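Local atomic coordinates of BSU-2 beta-lactamase (Bacillus subtilis, PDB entry 6W5E), a protein that hydrolyses the beta-lactam ring as a class D beta-lactamase (EC 3.5.2.6), which probably gives Bacillus subtilis resistance to beta-lactam antibiotics. Residues T215-L219 with T220-L224; I159-F162 with W163-S167; L187-D190 with K191-K195. All coordinates share one frame; numbering follows the deposited sequence.

Overall arrangement
All three interactions are local and lie in one transpeptidase fold. Their chain order is 2, 3, 1. Interaction 1 joins the end of strand 209-217 of the six-stranded sheet to the loop leading to strand 225-233. Interaction 2 lies in the loop between helices 138-147 and 172-184. Their centres are about 13 Å apart, and R218 and T220 pack on Q165. Both border the active site: interaction 1 carries T215 and G216 of the KTG motif, and W163 of interaction 2 bonds to the carboxylated lysine. Interaction 3 opens helix 191-200 and packs on helices 81-88 and 172-184. Its centre is about 29 Å from interaction 1, across the chain's centre, and about 25 Å from interaction 2.

Interaction 1: T215-L219 with T220-L224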
loop_
_atom_site.group_PDB
_atom_site.type_symbol
_atom_site.label_atom_id
_atom_site.label_comp_id
_atom_site.label_asym_id
_atom_site.label_seq_id
_atom_site.Cartn_x
_atom_site.Cartn_y
_atom_site.Cartn_z
ATOM N N THR A 215 -1.000 -0.612 5.132
ATOM C CA THR A 215 -2.362 -0.237 5.477
ATOM C C THR A 215 -2.639 1.221 5.096
ATOM O O THR A 215 -1.728 2.033 4.890
ATOM C CB THR A 215 -2.594 -0.376 6.986
ATOM O OG1 THR A 215 -1.598 0.381 7.687
ATOM C CG2 THR A 215 -2.541 -1.830 7.425
ATOM N N GLY A 216 -3.926 1.539 5.004
ATOM C CA GLY A 216 -4.374 2.915 4.963
ATOM C C GLY A 216 -5.724 3.012 5.646
ATOM O O GLY A 216 -6.536 2.079 5.547
ATOM N N THR A 217 -5.980 4.115 6.344
ATOM C CA THR A 217 -7.260 4.361 6.997
ATOM C C THR A 217 -7.594 5.836 6.860
ATOM O O THR A 217 -6.716 6.691 6.988
ATOM C CB THR A 217 -7.203 4.040 8.501
ATOM O OG1 THR A 217 -6.702 2.718 8.713
ATOM C CG2 THR A 217 -8.576 4.184 9.164
ATOM N N ARG A 218 -8.856 6.137 6.589
ATOM C CA ARG A 218 -9.342 7.499 6.760
ATOM C C ARG A 218 -9.573 7.690 8.252
ATOM O O ARG A 218 -10.553 7.195 8.817
ATOM C CB ARG A 218 -10.612 7.737 5.954
ATOM C CG ARG A 218 -11.054 9.181 5.979
ATOM C CD ARG A 218 -12.165 9.419 4.998
ATOM N NE ARG A 218 -13.395 8.786 5.448
ATOM C CZ ARG A 218 -14.306 8.276 4.630
ATOM N NH1 ARG A 218 -15.399 7.720 5.122
ATOM N NH2 ARG A 218 -14.123 8.329 3.318
ATOM N N LEU A 219 -8.641 8.383 8.902
ATOM C CA LEU A 219 -8.641 8.496 10.352
ATOM C C LEU A 219 -9.695 9.460 10.868
ATOM O O LEU A 219 -9.963 9.466 12.074
ATOM C CB LEU A 219 -7.255 8.928 10.840
ATOM C CG LEU A 219 -6.119 7.960 10.498
ATOM C CD1 LEU A 219 -4.763 8.569 10.832
ATOM C CD2 LEU A 219 -6.308 6.629 11.218
ATOM N N THR A 220 -10.296 10.267 9.992
ATOM C CA THR A 220 -11.329 11.197 10.438
ATOM C C THR A 220 -12.508 10.455 11.054
ATOM O O THR A 220 -13.108 10.931 12.024
ATOM C CB THR A 220 -11.784 12.073 9.269
ATOM O OG1 THR A 220 -12.254 11.248 8.195
ATOM C CG2 THR A 220 -10.628 12.938 8.766
ATOM N N ASP A 221 -12.847 9.279 10.510
ATOM C CA ASP A 221 -14.007 8.534 10.985
ATOM C C ASP A 221 -13.817 7.022 10.916
ATOM O O ASP A 221 -14.791 6.291 11.133
ATOM C CB ASP A 221 -15.243 8.911 10.176
ATOM C CG ASP A 221 -15.114 8.551 8.706
ATOM O OD1 ASP A 221 -14.024 8.120 8.264
ATOM O OD2 ASP A 221 -16.113 8.698 7.979
ATOM N N MET A 222 -12.618 6.535 10.591
ATOM C CA MET A 222 -12.341 5.104 10.465
ATOM C C MET A 222 -13.247 4.431 9.438
ATOM O O MET A 222 -13.567 3.247 9.555
ATOM C CB MET A 222 -12.395 4.382 11.819
ATOM C CG MET A 222 -11.618 5.071 12.925
ATOM S SD MET A 222 -9.851 5.026 12.598
ATOM C CE MET A 222 -9.519 3.277 12.756
ATOM N N GLY A 223 -13.663 5.175 8.420
ATOM C CA GLY A 223 -14.681 4.713 7.502
ATOM C C GLY A 223 -14.183 4.195 6.178
ATOM O O GLY A 223 -14.993 3.751 5.356
ATOM N N LEU A 224 -12.878 4.261 5.932
ATOM C CA LEU A 224 -12.282 3.776 4.699
ATOM C C LEU A 224 -10.972 3.109 5.078
ATOM O O LEU A 224 -10.189 3.673 5.849
ATOM C CB LEU A 224 -11.996 4.949 3.758
ATOM C CG LEU A 224 -11.208 4.642 2.491
ATOM C CD1 LEU A 224 -11.949 3.640 1.626
ATOM C CD2 LEU A 224 -10.958 5.938 1.735
#
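R218 reaches forward over the turn that follows strand 209-217 and meets T220, D221 and L224. Its CB packs on CB of L224 at 3.8 Å. CG stands anti to the backbone N (chi1 -173°), and this starts the chain on its way across the turn. CG then lies 3.3 Å from OG1 of T220, and CD passes the same hydroxyl. CD also packs on Q165, in the loop between helices 138-147 and 172-184. The chain bends at chi3 (71°) and brings the guanidinium side-on to the carboxylate of D221. NE donates to OD1 of D221 at 3.0 Å, and OD1 lies almost in the guanidinium plane. NH1 donates to OD2 of D221 at 3.1 Å, on its syn lone pair. The two planes are 46° apart, so the salt bridge is twisted. CB of L224 lies against one face of the guanidinium, toward its rim.

The backbone here links two neighbouring antiparallel strands of the sheet. T215 and G216 are the end of the KTG motif of serine beta-lactamases. At the mouth of the turn, R218 N donates to L224 O at 2.9 Å. M222 N makes a weak bond to R218 O. D221 OD1 also accepts from G223 N, which forms an Asx turn. R218 NE and G223 N reach OD1 from opposite faces of the carboxylate. Held from both faces, the carboxylate probably has little freedom to rotate.

On the other side of the turn, SD of M222 rests against CG2 of T217 at 3.8 Å and CD2 of L219 at 4.1 Å. T217 OG1 bonds to G248 N. T215 OG1 and T217 OG1 hydrogen-bond to the same malonate ion, probably from the crystallisation liquor; a second malonate is held by R218 NH1.

Interaction 2: I159-F162 with W163-S167; sequences IDQF and WLQSS
F162 and W163 are neighbours in sequence, yet their rings form a T-shaped pair. The indole presents its benzene edge to the phenyl face, with the planes at 79°. CE3 of W163 sits over the centre of the F162 ring, 3.7 Å from CZ of F162. Each CG lies between the backbone N and the carbonyl carbon (chi1 63° in F162, 66° in W163), and these rotations turn the indole edge onto the phenyl face. CZ3 of W163 also meets I159 O at 3.5 Å, near the indole plane.

A type I turn from Q161 to L164 holds the pair, closed by L164 N donating to Q161 O at 2.9 Å. The Q161 side chain bends at chi2, and its NE2 donates to L164 O at 3.0 Å, on a lone pair. One water joins F162 O to S166 N. Another accepts from Q165 NE2 and, weakly, from Q161 NE2.

Farther out, W163 NE1 bonds to the carbamate oxygen OQ2 of the carboxylated lysine (KCX) at position 79, as in other class D beta-lactamases. F78 meets both aromatic rings. The loop lies between helices 138-147 and 172-184, and W163 and L164 pack against helix 126-136.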
loop_
_atom_site.group_PDB
_atom_site.type_symbol
_atom_site.label_atom_id
_atom_site.label_comp_id
_atom_site.label_asym_id
_atom_site.label_seq_id
_atom_site.Cartn_x
_atom_site.Cartn_y
_atom_site.Cartn_z
ATOM N N ILE A 159 0.171 19.798 -1.712
ATOM C CA ILE A 159 1.331 18.920 -1.845
ATOM C C ILE A 159 1.473 17.955 -0.670
ATOM O O ILE A 159 1.992 16.845 -0.839
ATOM C CB ILE A 159 2.613 19.746 -2.088
ATOM C CG1 ILE A 159 3.802 18.835 -2.389
ATOM C CG2 ILE A 159 2.913 20.645 -0.888
ATOM C CD1 ILE A 159 3.616 17.924 -3.584
ATOM N N ASP A 160 1.035 18.349 0.531
ATOM C CA ASP A 160 1.131 17.476 1.699
ATOM C C ASP A 160 -0.226 17.016 2.225
ATOM O O ASP A 160 -0.318 16.526 3.356
ATOM C CB ASP A 160 1.993 18.088 2.808
ATOM C CG ASP A 160 1.532 19.460 3.227
ATOM O OD1 ASP A 160 0.383 19.843 2.932
ATOM O OD2 ASP A 160 2.349 20.167 3.852
ATOM N N GLN A 161 -1.278 17.144 1.423
ATOM C CA GLN A 161 -2.610 16.700 1.823
ATOM C C GLN A 161 -3.287 15.793 0.803
ATOM O O GLN A 161 -4.232 15.086 1.168
ATOM C CB GLN A 161 -3.512 17.922 2.089
ATOM C CG GLN A 161 -4.900 17.624 2.667
ATOM C CD GLN A 161 -4.841 16.980 4.041
ATOM O OE1 GLN A 161 -4.051 17.387 4.890
ATOM N NE2 GLN A 161 -5.681 15.970 4.265
ATOM N N PHE A 162 -2.820 15.755 -0.446
ATOM C CA PHE A 162 -3.661 15.258 -1.538
ATOM C C PHE A 162 -4.042 13.792 -1.417
ATOM O O PHE A 162 -5.043 13.391 -2.015
ATOM C CB PHE A 162 -3.025 15.523 -2.906
ATOM C CG PHE A 162 -1.708 14.811 -3.133
ATOM C CD1 PHE A 162 -1.673 13.485 -3.531
ATOM C CD2 PHE A 162 -0.504 15.483 -2.974
ATOM C CE1 PHE A 162 -0.469 12.841 -3.745
ATOM C CE2 PHE A 162 0.708 14.844 -3.196
ATOM C CZ PHE A 162 0.722 13.518 -3.581
ATOM N N TRP A 163 -3.274 12.983 -0.691
ATOM C CA TRP A 163 -3.575 11.556 -0.578
ATOM C C TRP A 163 -4.423 11.221 0.640
ATOM O O TRP A 163 -4.747 10.040 0.847
ATOM C CB TRP A 163 -2.287 10.720 -0.560
ATOM C CG TRP A 163 -1.405 10.930 0.642
ATOM C CD1 TRP A 163 -1.383 10.185 1.789
ATOM C CD2 TRP A 163 -0.381 11.916 0.788
ATOM N NE1 TRP A 163 -0.428 10.661 2.647
ATOM C CE2 TRP A 163 0.210 11.723 2.056
ATOM C CE3 TRP A 163 0.094 12.945 -0.027
ATOM C CZ2 TRP A 163 1.249 12.527 2.528
ATOM C CZ3 TRP A 163 1.126 13.742 0.443
ATOM C CH2 TRP A 163 1.691 13.528 1.707
ATOM N N LEU A 164 -4.788 12.224 1.434
ATOM C CA LEU A 164 -5.467 12.041 2.714
ATOM C C LEU A 164 -6.877 12.607 2.607
ATOM O O LEU A 164 -7.089 13.805 2.831
ATOM C CB LEU A 164 -4.691 12.742 3.822
ATOM C CG LEU A 164 -3.259 12.241 4.014
ATOM C CD1 LEU A 164 -2.457 13.265 4.796
ATOM C CD2 LEU A 164 -3.273 10.905 4.722
ATOM N N GLN A 165 -7.836 11.731 2.305
ATOM C CA GLN A 165 -9.256 12.073 2.180
ATOM C C GLN A 165 -9.451 13.385 1.422
ATOM O O GLN A 165 -10.180 14.290 1.838
ATOM C CB GLN A 165 -9.996 12.028 3.523
ATOM C CG GLN A 165 -9.609 13.065 4.568
ATOM C CD GLN A 165 -8.405 12.668 5.405
ATOM O OE1 GLN A 165 -7.957 11.512 5.392
ATOM N NE2 GLN A 165 -7.872 13.631 6.148
ATOM N N SER A 166 -8.787 13.466 0.273
ATOM C CA SER A 166 -8.668 14.719 -0.458
ATOM C C SER A 166 -8.875 14.477 -1.949
ATOM O O SER A 166 -9.778 13.735 -2.344
ATOM C CB SER A 166 -7.300 15.353 -0.163
ATOM O OG SER A 166 -7.112 16.624 -0.773
ATOM N N SER A 167 -8.037 15.085 -2.784
ATOM C CA SER A 167 -8.285 15.144 -4.222
ATOM C C SER A 167 -7.887 13.875 -4.960
ATOM O O SER A 167 -8.526 13.520 -5.957
ATOM C CB SER A 167 -7.568 16.356 -4.821
ATOM O OG SER A 167 -6.159 16.253 -4.643
HETATM O O HOH W 1 -5.388 14.670 7.302
HETATM O O HOH W 2 -7.055 11.711 -1.297
#

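Interaction 3: L187-D190 with K191-K195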
loop_
_atom_site.group_PDB
_atom_site.type_symbol
_atom_site.label_atom_id
_atom_site.label_comp_id
_atom_site.label_asym_id
_atom_site.label_seq_id
_atom_site.Cartn_x
_atom_site.Cartn_y
_atom_site.Cartn_z
ATOM N N LEU A 187 9.016 -1.007 -12.923
ATOM C CA LEU A 187 8.739 0.405 -12.784
ATOM C C LEU A 187 10.029 1.161 -13.057
ATOM O O LEU A 187 11.125 0.596 -12.950
ATOM C CB LEU A 187 8.239 0.718 -11.368
ATOM C CG LEU A 187 6.824 0.252 -11.013
ATOM C CD1 LEU A 187 6.601 0.446 -9.525
ATOM C CD2 LEU A 187 5.780 1.022 -11.823
ATOM N N PRO A 188 9.937 2.432 -13.434
ATOM C CA PRO A 188 11.133 3.229 -13.766
ATOM C C PRO A 188 11.844 3.778 -12.533
ATOM O O PRO A 188 12.042 4.985 -12.382
ATOM C CB PRO A 188 10.547 4.339 -14.648
ATOM C CG PRO A 188 9.164 4.503 -14.155
ATOM C CD PRO A 188 8.691 3.126 -13.803
ATOM N N PHE A 189 12.216 2.880 -11.629
ATOM C CA PHE A 189 13.031 3.214 -10.474
ATOM C C PHE A 189 14.289 2.362 -10.503
ATOM O O PHE A 189 14.287 1.258 -11.054
ATOM C CB PHE A 189 12.262 2.953 -9.168
ATOM C CG PHE A 189 11.037 3.792 -9.030
ATOM C CD1 PHE A 189 11.147 5.152 -8.771
ATOM C CD2 PHE A 189 9.776 3.240 -9.178
ATOM C CE1 PHE A 189 10.022 5.943 -8.658
ATOM C CE2 PHE A 189 8.646 4.030 -9.075
ATOM C CZ PHE A 189 8.766 5.383 -8.804
ATOM N N ASP A 190 15.364 2.873 -9.903
ATOM C CA ASP A 190 16.560 2.058 -9.750
ATOM C C ASP A 190 16.222 0.789 -8.985
ATOM O O ASP A 190 15.372 0.787 -8.090
ATOM C CB ASP A 190 17.652 2.820 -9.002
ATOM C CG ASP A 190 18.062 4.101 -9.703
ATOM O OD1 ASP A 190 17.723 4.277 -10.891
ATOM O OD2 ASP A 190 18.737 4.932 -9.065
ATOM N N LYS A 191 16.870 -0.308 -9.363
ATOM C CA LYS A 191 16.659 -1.564 -8.650
ATOM C C LYS A 191 16.835 -1.434 -7.142
ATOM O O LYS A 191 15.949 -1.892 -6.406
ATOM C CB LYS A 191 17.503 -2.685 -9.277
ATOM C CG LYS A 191 16.908 -3.240 -10.559
ATOM C CD LYS A 191 16.359 -4.644 -10.334
ATOM C CE LYS A 191 15.347 -5.035 -11.400
ATOM N NZ LYS A 191 14.751 -6.364 -11.096
ATOM N N PRO A 192 17.906 -0.829 -6.615
ATOM C CA PRO A 192 18.007 -0.717 -5.148
ATOM C C PRO A 192 16.875 0.073 -4.522
ATOM O O PRO A 192 16.494 -0.214 -3.382
ATOM C CB PRO A 192 19.364 -0.038 -4.928
ATOM C CG PRO A 192 20.135 -0.299 -6.171
ATOM C CD PRO A 192 19.146 -0.391 -7.287
ATOM N N VAL A 193 16.323 1.057 -5.237
ATOM C CA VAL A 193 15.189 1.817 -4.714
ATOM C C VAL A 193 13.994 0.899 -4.485
ATOM O O VAL A 193 13.350 0.938 -3.430
ATOM C CB VAL A 193 14.842 2.982 -5.658
ATOM C CG1 VAL A 193 13.478 3.591 -5.298
ATOM C CG2 VAL A 193 15.952 4.028 -5.616
ATOM N N MET A 194 13.680 0.056 -5.471
ATOM C CA MET A 194 12.562 -0.867 -5.310
ATOM C C MET A 194 12.837 -1.902 -4.227
ATOM O O MET A 194 11.934 -2.253 -3.463
ATOM C CB MET A 194 12.220 -1.513 -6.643
ATOM C CG MET A 194 11.622 -0.499 -7.594
ATOM S SD MET A 194 11.075 -1.168 -9.172
ATOM C CE MET A 194 12.642 -1.412 -10.002
ATOM N N LYS A 195 14.079 -2.391 -4.133
ATOM C CA LYS A 195 14.430 -3.320 -3.060
ATOM C C LYS A 195 14.240 -2.681 -1.687
ATOM O O LYS A 195 13.722 -3.320 -0.768
ATOM C CB LYS A 195 15.880 -3.798 -3.221
ATOM C CG LYS A 195 16.154 -4.607 -4.469
ATOM C CD LYS A 195 15.296 -5.866 -4.526
ATOM C CE LYS A 195 15.751 -6.793 -5.650
ATOM N NZ LYS A 195 14.744 -7.853 -5.939
#
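D190 O accepts a hydrogen bond from M194 N at 3.2 Å, the first i to i+4 bond of helix 191-200. It is nearly straight, with an angle of 161° at the hydrogen, and the donor lies almost along the C=O axis. V193 CB packs against the same oxygen at 3.3 Å.

M194 turns back over the residues before the helix. Its CG lies 3.8 Å from CB of F189, and its SD lies 4.1 Å from CB of L187. The bend at chi3 (-75°) then carries CE to F189 O at 3.3 Å. One residue earlier, V193 CG1 meets CB of F189 at 4.1 Å.

This is a helix start, with D190 at the N-cap. Its carboxylate makes no capping bond. P192 sits in the first turn, and its CD packs on CB of D190 at 3.9 Å. Just before the helix, P188 is the centre of an inverse gamma turn, closed by a weak bond from F189 N to L187 O.

K191 and K195, one turn apart, both form salt bridges with E185. The F189 ring meets W144, and V193 packs on helix 81-88. L187 and M194 rest against helix 172-184.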